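Local coordinates for uncharacterized protein YobA (Bacillus subtilis subsp. subtilis str. 168, PDB 4QY7) that is of unknown function but adopts an OB-fold of the DUF3221 family and is probably made with a signal peptide, at residues Asn18-Leu23 / Ile50-Leu55; Gln7-Tyr12 / Ile70-His75; Ser56-Thr61 / Gln88-Leu93. All blocks are in the same frame, centred on the assembly; numbering follows the deposited sequence. Where two conformers were deposited one is given.

Contact 1 (Asn18-Leu23 / Ile50-Leu55); sequences NERAIL and IVIVGL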
loop_
_atom_site.group_PDB
_atom_site.type_symbol
_atom_site.label_atom_id
_atom_site.label_comp_id
_atom_site.label_asym_id
_atom_site.label_seq_id
_atom_site.Cartn_x
_atom_site.Cartn_y
_atom_site.Cartn_z
ATOM N N ASN A 18 10.122 -7.931 -0.139
ATOM C CA ASN A 18 9.457 -9.151 -0.591
ATOM C C ASN A 18 8.166 -9.450 0.156
ATOM O O ASN A 18 7.303 -10.103 -0.424
ATOM C CB ASN A 18 10.382 -10.358 -0.482
ATOM C CG ASN A 18 11.598 -10.239 -1.363
ATOM O OD1 ASN A 18 11.506 -10.007 -2.576
ATOM N ND2 ASN A 18 12.765 -10.302 -0.771
ATOM N N GLU A 19 7.997 -8.980 1.407
ATOM C CA GLU A 19 6.781 -9.311 2.162
ATOM C C GLU A 19 5.714 -8.248 2.199
ATOM O O GLU A 19 4.560 -8.592 2.414
ATOM C CB GLU A 19 7.162 -9.613 3.638
ATOM C CG GLU A 19 8.071 -10.821 3.820
ATOM C CD GLU A 19 7.557 -12.109 3.197
ATOM O OE1 GLU A 19 6.318 -12.263 3.078
ATOM O OE2 GLU A 19 8.394 -12.955 2.810
ATOM N N ARG A 20 6.061 -6.989 2.033
ATOM C CA ARG A 20 5.069 -5.926 2.171
ATOM C C ARG A 20 5.432 -4.706 1.367
ATOM O O ARG A 20 6.602 -4.501 1.036
ATOM C CB ARG A 20 4.966 -5.525 3.658
ATOM C CG ARG A 20 6.238 -4.878 4.242
ATOM C CD ARG A 20 6.182 -3.349 4.238
ATOM N NE ARG A 20 7.422 -2.725 4.712
ATOM C CZ ARG A 20 8.493 -2.415 3.978
ATOM N NH1 ARG A 20 8.525 -2.686 2.675
ATOM N NH2 ARG A 20 9.546 -1.838 4.543
ATOM N N ALA A 21 4.451 -3.849 1.156
ATOM C CA ALA A 21 4.693 -2.551 0.556
ATOM C C ALA A 21 4.051 -1.508 1.448
ATOM O O ALA A 21 3.035 -1.784 2.088
ATOM C CB ALA A 21 4.165 -2.468 -0.873
ATOM N N ILE A 22 4.645 -0.326 1.530
ATOM C CA ILE A 22 4.085 0.796 2.273
ATOM C C ILE A 22 3.527 1.752 1.259
ATOM O O ILE A 22 4.270 2.175 0.363
ATOM C CB ILE A 22 5.148 1.486 3.154
ATOM C CG1 ILE A 22 5.743 0.429 4.129
ATOM C CG2 ILE A 22 4.551 2.740 3.883
ATOM C CD1 ILE A 22 6.298 0.900 5.418
ATOM N N LEU A 23 2.227 2.057 1.371
ATOM C CA LEU A 23 1.558 2.970 0.455
ATOM C C LEU A 23 1.219 4.265 1.126
ATOM O O LEU A 23 0.731 4.257 2.258
ATOM C CB LEU A 23 0.246 2.372 -0.058
ATOM C CG LEU A 23 0.277 0.969 -0.584
ATOM C CD1 LEU A 23 -1.090 0.600 -1.165
ATOM C CD2 LEU A 23 1.369 0.790 -1.616
ATOM N N ILE A 50 -1.122 6.438 5.543
ATOM C CA ILE A 50 -0.250 5.313 5.230
ATOM C C ILE A 50 -1.031 4.039 5.366
ATOM O O ILE A 50 -1.847 3.905 6.297
ATOM C CB ILE A 50 0.961 5.231 6.202
ATOM C CG1 ILE A 50 1.893 6.400 6.048
ATOM C CG2 ILE A 50 1.757 3.896 6.069
ATOM C CD1 ILE A 50 2.404 6.764 7.337
ATOM N N VAL A 51 -0.760 3.085 4.483
ATOM C CA VAL A 51 -1.337 1.747 4.532
ATOM C C VAL A 51 -0.204 0.764 4.306
ATOM O O VAL A 51 0.619 0.996 3.390
ATOM C CB VAL A 51 -2.457 1.523 3.489
ATOM C CG1 VAL A 51 -3.082 0.135 3.663
ATOM C CG2 VAL A 51 -3.524 2.620 3.577
ATOM N N ILE A 52 -0.165 -0.326 5.063
ATOM C CA ILE A 52 0.835 -1.356 4.862
ATOM C C ILE A 52 0.112 -2.498 4.167
ATOM O O ILE A 52 -0.892 -2.947 4.687
ATOM C CB ILE A 52 1.450 -1.754 6.221
ATOM C CG1 ILE A 52 2.220 -0.530 6.802
ATOM C CG2 ILE A 52 2.377 -2.977 6.040
ATOM C CD1 ILE A 52 2.543 -0.601 8.117
ATOM N N VAL A 53 0.586 -2.959 3.017
ATOM C CA VAL A 53 -0.068 -4.050 2.315
ATOM C C VAL A 53 0.839 -5.284 2.321
ATOM O O VAL A 53 1.989 -5.223 1.908
ATOM C CB VAL A 53 -0.551 -3.695 0.892
ATOM C CG1 VAL A 53 -1.648 -2.613 0.954
ATOM C CG2 VAL A 53 0.592 -3.245 -0.019
ATOM N N GLY A 54 0.341 -6.365 2.882
ATOM C CA GLY A 54 1.056 -7.622 2.887
ATOM C C GLY A 54 0.952 -8.263 1.517
ATOM O O GLY A 54 -0.147 -8.359 0.957
ATOM N N LEU A 55 2.084 -8.743 0.984
ATOM C CA LEU A 55 2.134 -9.324 -0.367
ATOM C C LEU A 55 2.254 -10.867 -0.415
ATOM O O LEU A 55 2.405 -11.405 -1.526
ATOM C CB LEU A 55 3.365 -8.711 -1.074
ATOM C CG LEU A 55 3.394 -7.174 -1.167
ATOM C CD1 LEU A 55 4.726 -6.691 -1.715
ATOM C CD2 LEU A 55 2.215 -6.647 -1.980
#

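Contact 2 (Gln7-Tyr12 / Ile70-His75); sequences QSLVGY and IKVWFH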
loop_
_atom_site.group_PDB
_atom_site.type_symbol
_atom_site.label_atom_id
_atom_site.label_comp_id
_atom_site.label_asym_id
_atom_site.label_seq_id
_atom_site.Cartn_x
_atom_site.Cartn_y
_atom_site.Cartn_z
ATOM N N GLN A 7 -12.950 -5.043 -0.639
ATOM C CA GLN A 7 -12.658 -3.635 -0.478
ATOM C C GLN A 7 -11.487 -3.258 -1.341
ATOM O O GLN A 7 -10.689 -4.118 -1.725
ATOM C CB GLN A 7 -12.302 -3.319 0.970
ATOM C CG GLN A 7 -13.342 -3.727 1.965
ATOM C CD GLN A 7 -13.014 -3.106 3.289
ATOM O OE1 GLN A 7 -12.876 -1.880 3.394
ATOM N NE2 GLN A 7 -12.832 -3.923 4.299
ATOM N N SER A 8 -11.340 -1.972 -1.600
ATOM C CA SER A 8 -10.185 -1.501 -2.355
ATOM C C SER A 8 -9.739 -0.135 -1.883
ATOM O O SER A 8 -10.531 0.625 -1.302
ATOM C CB SER A 8 -10.510 -1.409 -3.846
ATOM O OG SER A 8 -11.504 -0.428 -4.133
ATOM N N LEU A 9 -8.475 0.186 -2.159
ATOM C CA LEU A 9 -7.965 1.529 -1.896
ATOM C C LEU A 9 -6.828 1.837 -2.825
ATOM O O LEU A 9 -6.189 0.916 -3.341
ATOM C CB LEU A 9 -7.567 1.724 -0.421
ATOM C CG LEU A 9 -6.442 0.864 0.124
ATOM C CD1 LEU A 9 -5.083 1.550 -0.110
ATOM C CD2 LEU A 9 -6.592 0.658 1.658
ATOM N N VAL A 10 -6.550 3.131 -3.009
ATOM C CA VAL A 10 -5.514 3.592 -3.917
ATOM C C VAL A 10 -4.415 4.265 -3.146
ATOM O O VAL A 10 -4.674 4.989 -2.186
ATOM C CB VAL A 10 -6.148 4.588 -4.932
ATOM C CG1 VAL A 10 -5.056 5.321 -5.734
ATOM C CG2 VAL A 10 -7.122 3.862 -5.866
ATOM N N GLY A 11 -3.182 4.033 -3.581
ATOM C CA GLY A 11 -2.049 4.686 -2.921
ATOM C C GLY A 11 -0.801 4.582 -3.745
ATOM O O GLY A 11 -0.790 3.908 -4.771
ATOM N N TYR A 12 0.224 5.284 -3.311
ATOM C CA TYR A 12 1.514 5.303 -4.000
ATOM C C TYR A 12 2.509 4.453 -3.266
ATOM O O TYR A 12 2.657 4.634 -2.056
ATOM C CB TYR A 12 2.073 6.737 -4.102
ATOM C CG TYR A 12 1.205 7.666 -4.909
ATOM C CD1 TYR A 12 0.085 8.272 -4.341
ATOM C CD2 TYR A 12 1.419 7.839 -6.268
ATOM C CE1 TYR A 12 -0.759 9.085 -5.094
ATOM C CE2 TYR A 12 0.598 8.681 -7.027
ATOM C CZ TYR A 12 -0.495 9.287 -6.432
ATOM O OH TYR A 12 -1.341 10.120 -7.146
ATOM N N ILE A 70 -1.043 2.580 -7.307
ATOM C CA ILE A 70 -1.775 1.326 -7.475
ATOM C C ILE A 70 -3.113 1.348 -6.775
ATOM O O ILE A 70 -3.338 2.126 -5.834
ATOM C CB ILE A 70 -0.937 0.121 -6.916
ATOM C CG1 ILE A 70 -0.791 0.201 -5.365
ATOM C CG2 ILE A 70 0.470 0.066 -7.567
ATOM C CD1 ILE A 70 -0.038 -1.011 -4.758
ATOM N N LYS A 71 -3.974 0.445 -7.218
ATOM C CA LYS A 71 -5.223 0.110 -6.544
ATOM C C LYS A 71 -5.038 -1.284 -5.986
ATOM O O LYS A 71 -4.607 -2.170 -6.728
ATOM C CB LYS A 71 -6.387 0.143 -7.515
ATOM C CG LYS A 71 -7.735 -0.022 -6.821
ATOM C CD LYS A 71 -8.841 0.361 -7.810
ATOM C CE LYS A 71 -10.210 0.289 -7.233
ATOM N NZ LYS A 71 -11.237 0.507 -8.299
ATOM N N VAL A 72 -5.369 -1.512 -4.710
ATOM C CA VAL A 72 -5.249 -2.846 -4.107
ATOM C C VAL A 72 -6.618 -3.314 -3.699
ATOM O O VAL A 72 -7.470 -2.452 -3.366
ATOM C CB VAL A 72 -4.278 -2.875 -2.901
ATOM C CG1 VAL A 72 -2.866 -2.453 -3.340
ATOM C CG2 VAL A 72 -4.775 -1.982 -1.748
ATOM N N TRP A 73 -6.805 -4.648 -3.656
ATOM C CA TRP A 73 -8.061 -5.275 -3.232
ATOM C C TRP A 73 -7.803 -6.183 -2.068
ATOM O O TRP A 73 -6.778 -6.885 -2.042
ATOM C CB TRP A 73 -8.727 -6.073 -4.352
ATOM C CG TRP A 73 -9.417 -5.214 -5.350
ATOM C CD1 TRP A 73 -10.733 -4.853 -5.356
ATOM C CD2 TRP A 73 -8.819 -4.579 -6.471
ATOM N NE1 TRP A 73 -10.988 -4.028 -6.423
ATOM C CE2 TRP A 73 -9.836 -3.864 -7.141
ATOM C CE3 TRP A 73 -7.521 -4.563 -7.002
ATOM C CZ2 TRP A 73 -9.591 -3.134 -8.303
ATOM C CZ3 TRP A 73 -7.275 -3.824 -8.142
ATOM C CH2 TRP A 73 -8.304 -3.132 -8.789
ATOM N N PHE A 74 -8.717 -6.160 -1.069
ATOM C CA PHE A 74 -8.519 -6.949 0.140
ATOM C C PHE A 74 -9.845 -7.195 0.832
ATOM O O PHE A 74 -10.809 -6.482 0.557
ATOM C CB PHE A 74 -7.560 -6.199 1.098
ATOM C CG PHE A 74 -8.045 -4.814 1.464
ATOM C CD1 PHE A 74 -7.739 -3.711 0.668
ATOM C CD2 PHE A 74 -8.762 -4.596 2.636
ATOM C CE1 PHE A 74 -8.257 -2.448 0.972
ATOM C CE2 PHE A 74 -9.257 -3.333 2.943
ATOM C CZ PHE A 74 -8.966 -2.256 2.127
ATOM N N HIS A 75 -9.908 -8.186 1.713
ATOM C CA HIS A 75 -11.163 -8.462 2.418
ATOM C C HIS A 75 -11.363 -7.495 3.592
ATOM O O HIS A 75 -12.432 -6.877 3.709
ATOM C CB HIS A 75 -11.201 -9.907 2.905
ATOM C CG HIS A 75 -11.200 -10.875 1.772
ATOM N ND1 HIS A 75 -12.289 -10.981 0.906
ATOM C CD2 HIS A 75 -10.220 -11.698 1.342
ATOM C CE1 HIS A 75 -11.940 -11.883 0.004
ATOM N NE2 HIS A 75 -10.706 -12.350 0.232
#

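Contact 3 (Ser56-Thr61 / Gln88-Leu93); sequences SEIDNT and QKYELL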
loop_
_atom_site.group_PDB
_atom_site.type_symbol
_atom_site.label_atom_id
_atom_site.label_comp_id
_atom_site.label_asym_id
_atom_site.label_seq_id
_atom_site.Cartn_x
_atom_site.Cartn_y
_atom_site.Cartn_z
ATOM N N SER A 56 2.123 -11.572 0.728
ATOM C CA SER A 56 2.259 -13.040 0.781
ATOM C C SER A 56 1.369 -13.786 -0.204
ATOM O O SER A 56 1.745 -14.872 -0.649
ATOM C CB SER A 56 1.927 -13.555 2.176
ATOM O OG SER A 56 2.773 -12.968 3.148
ATOM N N GLU A 57 0.170 -13.258 -0.489
ATOM C CA GLU A 57 -0.778 -13.942 -1.360
ATOM C C GLU A 57 -0.610 -13.630 -2.836
ATOM O O GLU A 57 -1.219 -14.338 -3.617
ATOM C CB GLU A 57 -2.228 -13.628 -0.938
ATOM C CG GLU A 57 -2.582 -14.151 0.440
ATOM C CD GLU A 57 -2.601 -15.664 0.497
ATOM O OE1 GLU A 57 -3.479 -16.272 -0.155
ATOM O OE2 GLU A 57 -1.697 -16.244 1.143
ATOM N N ILE A 58 0.230 -12.657 -3.232
ATOM C CA ILE A 58 0.422 -12.321 -4.634
ATOM C C ILE A 58 1.499 -13.228 -5.192
ATOM O O ILE A 58 2.577 -13.314 -4.607
ATOM C CB ILE A 58 0.791 -10.832 -4.829
ATOM C CG1 ILE A 58 -0.218 -9.865 -4.134
ATOM C CG2 ILE A 58 0.913 -10.538 -6.317
ATOM C CD1 ILE A 58 -1.638 -9.900 -4.639
ATOM N N ASP A 59 1.230 -13.861 -6.334
ATOM C CA ASP A 59 2.154 -14.818 -6.970
ATOM C C ASP A 59 3.496 -14.182 -7.382
ATOM O O ASP A 59 4.545 -14.760 -7.102
ATOM C CB ASP A 59 1.499 -15.494 -8.193
ATOM C CG ASP A 59 0.977 -14.563 -9.269
ATOM O OD1 ASP A 59 1.050 -13.326 -9.075
ATOM O OD2 ASP A 59 0.455 -15.067 -10.283
ATOM N N ASN A 60 3.465 -12.996 -7.996
ATOM C CA ASN A 60 4.677 -12.298 -8.428
ATOM C C ASN A 60 4.499 -10.798 -8.239
ATOM O O ASN A 60 3.498 -10.244 -8.687
ATOM C CB ASN A 60 4.974 -12.621 -9.890
ATOM C CG ASN A 60 6.317 -12.091 -10.357
ATOM O OD1 ASN A 60 6.485 -10.886 -10.596
ATOM N ND2 ASN A 60 7.317 -12.963 -10.475
ATOM N N THR A 61 5.448 -10.136 -7.564
ATOM C CA THR A 61 5.350 -8.694 -7.307
ATOM C C THR A 61 6.525 -7.928 -7.911
ATOM O O THR A 61 6.840 -6.838 -7.434
ATOM C CB THR A 61 5.279 -8.445 -5.796
ATOM O OG1 THR A 61 6.523 -8.845 -5.202
ATOM C CG2 THR A 61 4.148 -9.203 -5.157
ATOM N N GLN A 88 -5.251 -9.276 -2.107
ATOM C CA GLN A 88 -5.501 -10.394 -3.027
ATOM C C GLN A 88 -5.147 -10.022 -4.455
ATOM O O GLN A 88 -4.951 -10.902 -5.292
ATOM C CB GLN A 88 -6.981 -10.811 -2.979
ATOM C CG GLN A 88 -7.505 -11.164 -1.584
ATOM C CD GLN A 88 -6.762 -12.307 -0.936
ATOM O OE1 GLN A 88 -6.353 -13.267 -1.597
ATOM N NE2 GLN A 88 -6.590 -12.247 0.377
ATOM N N LYS A 89 -5.086 -8.713 -4.758
ATOM C CA LYS A 89 -4.798 -8.284 -6.098
ATOM C C LYS A 89 -4.378 -6.853 -6.102
ATOM O O LYS A 89 -4.698 -6.094 -5.180
ATOM C CB LYS A 89 -6.096 -8.442 -6.923
ATOM C CG LYS A 89 -6.057 -7.908 -8.364
ATOM C CD LYS A 89 -7.270 -8.373 -9.168
ATOM C CE LYS A 89 -8.538 -7.621 -8.843
ATOM N NZ LYS A 89 -9.738 -8.324 -9.372
ATOM N N TYR A 90 -3.633 -6.458 -7.120
ATOM C CA TYR A 90 -3.373 -5.037 -7.297
ATOM C C TYR A 90 -3.371 -4.718 -8.767
ATOM O O TYR A 90 -3.190 -5.600 -9.620
ATOM C CB TYR A 90 -2.087 -4.523 -6.636
ATOM C CG TYR A 90 -0.829 -5.148 -7.196
ATOM C CD1 TYR A 90 -0.167 -4.580 -8.276
ATOM C CD2 TYR A 90 -0.230 -6.232 -6.565
ATOM C CE1 TYR A 90 0.977 -5.174 -8.812
ATOM C CE2 TYR A 90 0.944 -6.793 -7.051
ATOM C CZ TYR A 90 1.540 -6.270 -8.178
ATOM O OH TYR A 90 2.690 -6.864 -8.623
ATOM N N GLU A 91 -3.611 -3.440 -9.045
ATOM C CA GLU A 91 -3.613 -2.922 -10.408
ATOM C C GLU A 91 -2.751 -1.687 -10.472
ATOM O O GLU A 91 -2.852 -0.837 -9.598
ATOM C CB GLU A 91 -5.038 -2.611 -10.869
ATOM C CG GLU A 91 -5.092 -2.148 -12.314
ATOM C CD GLU A 91 -6.476 -2.128 -12.920
ATOM O OE1 GLU A 91 -7.418 -1.687 -12.224
ATOM O OE2 GLU A 91 -6.615 -2.533 -14.097
ATOM N N LEU A 92 -1.895 -1.585 -11.519
ATOM C CA LEU A 92 -1.045 -0.416 -11.681
ATOM C C LEU A 92 -1.886 0.684 -12.352
ATOM O O LEU A 92 -2.505 0.441 -13.390
ATOM C CB LEU A 92 0.224 -0.728 -12.528
ATOM C CG LEU A 92 1.207 -1.830 -11.970
ATOM C CD1 LEU A 92 2.494 -1.883 -12.807
ATOM C CD2 LEU A 92 1.622 -1.581 -10.534
ATOM N N LEU A 93 -1.934 1.872 -11.750
ATOM C CA LEU A 93 -2.732 2.987 -12.270
ATOM C C LEU A 93 -1.857 3.941 -13.098
ATOM O O LEU A 93 -0.629 4.027 -12.852
ATOM C CB LEU A 93 -3.370 3.745 -11.098
ATOM C CG LEU A 93 -4.284 2.927 -10.193
ATOM C CD1 LEU A 93 -4.896 3.801 -9.102
ATOM C CD2 LEU A 93 -5.367 2.180 -10.970
ATOM O OXT LEU A 93 -2.404 4.647 -13.978
#

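Contact 1 (Asn18-Leu23 / Ile50-Leu55)
V53 CG1, anti to the carbonyl carbon (chi1 -64°), meets L23 CD1 at 3.9 Å on one face of an antiparallel strand pair. The two side chains cross at about a right angle. CG2 of V53 packs beside A21 CB at 3.8 Å. L55 extends this face: its CD1 lies against the backbone of R20, 3.7 Å from R20 C.

The other face carries R20, I22 and I52. At the start of strand 50-54, I50 lies beside I22, and their CG2 methyls touch at 3.7 Å. M43 of helix 39-45 packs on both.

The backbones join strands 20-24 and 50-54 of the OB-fold sheet. A21 and V53 form a hydrogen-bonded pair, as do L23 and V51. The L23 N to V51 O bond is 2.8 Å long. Beyond the strand ends L55 N reaches E19 O at 2.9 Å, from above the carbonyl plane. D17 OD1 accepts bonds from the N atoms of E19 and R20, just before and at the start of the strand.

The backbone polar groups are thus paired along the ladder. The face with A21, L23, V51 and V53 is aliphatic, while the other mixes I22 and I52 with the charged R20.

Contact 2 (Gln7-Tyr12 / Ile70-His75)
Q7 pairs with F74 and G11 with I70 at the two ends of an antiparallel ladder, whose strand axes come within 4.7 Å at 152°. L9 and V72 form the hydrogen-bonded pair between them.

F74 takes its ring back over strand 7-16. Its CG sits between the backbone N and the carbonyl carbon (chi1 57°). Q7 CB then lies over one ring face, 3.9 Å from the centroid, in a CH-pi contact. L9 CD2 comes to CE1 of the same ring at 3.6 Å. L9 and F74 cross at about a right angle, whereas L9 and V72 run side by side, with L9 CG 3.8 Å from V72 CG2.

On the other face, in the W73 conformer given, S8 CB makes a CH-pi contact with the five-membered ring, 3.9 Å from its centroid. K71 CG lies over the same face of the indole, also toward the rim. The extended K71 chain brings CE to S8 OG at 3.4 Å. K89 of the next strand makes a cation-pi contact with W73.

The Q7 amide is held at both ends. NE2 donates to H75 O at 3.0 Å, and OE1 bonds to R77 NH1. These two bonds probably fix which way the amide is turned. The polar tip is tied to H75 and R77, which follow F74 in the chain, while CB packs on the F74 ring face.

Contact 3 (Ser56-Thr61 / Gln88-Leu93)
I58 and Y90 bring a loop of the OB-fold domain against strand 89-92, which is outermost in the sheet. The loop follows strand 50-54 and leads towards strand 69-74.

The close part is small and mostly apolar. I58 meets the strand with two branches. With CG1 beside the backbone N (chi1 -53°), CG2 falls anti to that N and touches Y90 CE2 at 3.8 Å. The I58 and Y90 side chains cross at a slant. I58 CD1 reaches the backbone between Q88 and K89, 3.5 Å from Q88 C and 3.6 Å from K89 N. Y90 also packs on V72 of strand 69-74 and on L64. T61 CG2 stands at the ring edge, near its plane. The phenol oxygen of Y90 lies 3.5 Å from T61 CA, but its hydrogen-bond partner is D63 OD1. T61 OG1 turns to another partner, K16 NZ.

The solvent side is looser. In the Q88 conformer given, E57 CB comes only to 4.2 Å from Q88 OE1, and both chains bend at chi2. E57 and K89 are exposed. K89 NZ makes a weak hydrogen bond to a nonaethylene glycol, probably from the crystallisation liquor.

The loop also holds itself. N60 OD1 accepts from D62 N, and N60 N makes a weak bond to D59 OD1, 2.7 Å long with an angle of 128° at the hydrogen.

From the N terminus, strand 7-16 enters first and leads into strand 20-24. Contact 1 then closes the loop that includes helix 39-45, when strand 50-54 pairs with strand 20-24. Contact 2 closes a wider loop, with contact 1 nested inside it, as strand 69-74 returns to strand 7-16. Contact 3 opens just after contact 1 and closes a loop holding strands 69-74 and 84-86, when the C-terminal strand 89-92 meets residues 56-61. Its segments alternate with those of contact 2, so the two cross. Backbone pairing of K71 with E91 joins contacts 2 and 3. L23 packs on I70 and V72 between contacts 1 and 2. L55 and T61 touch between contacts 1 and 3.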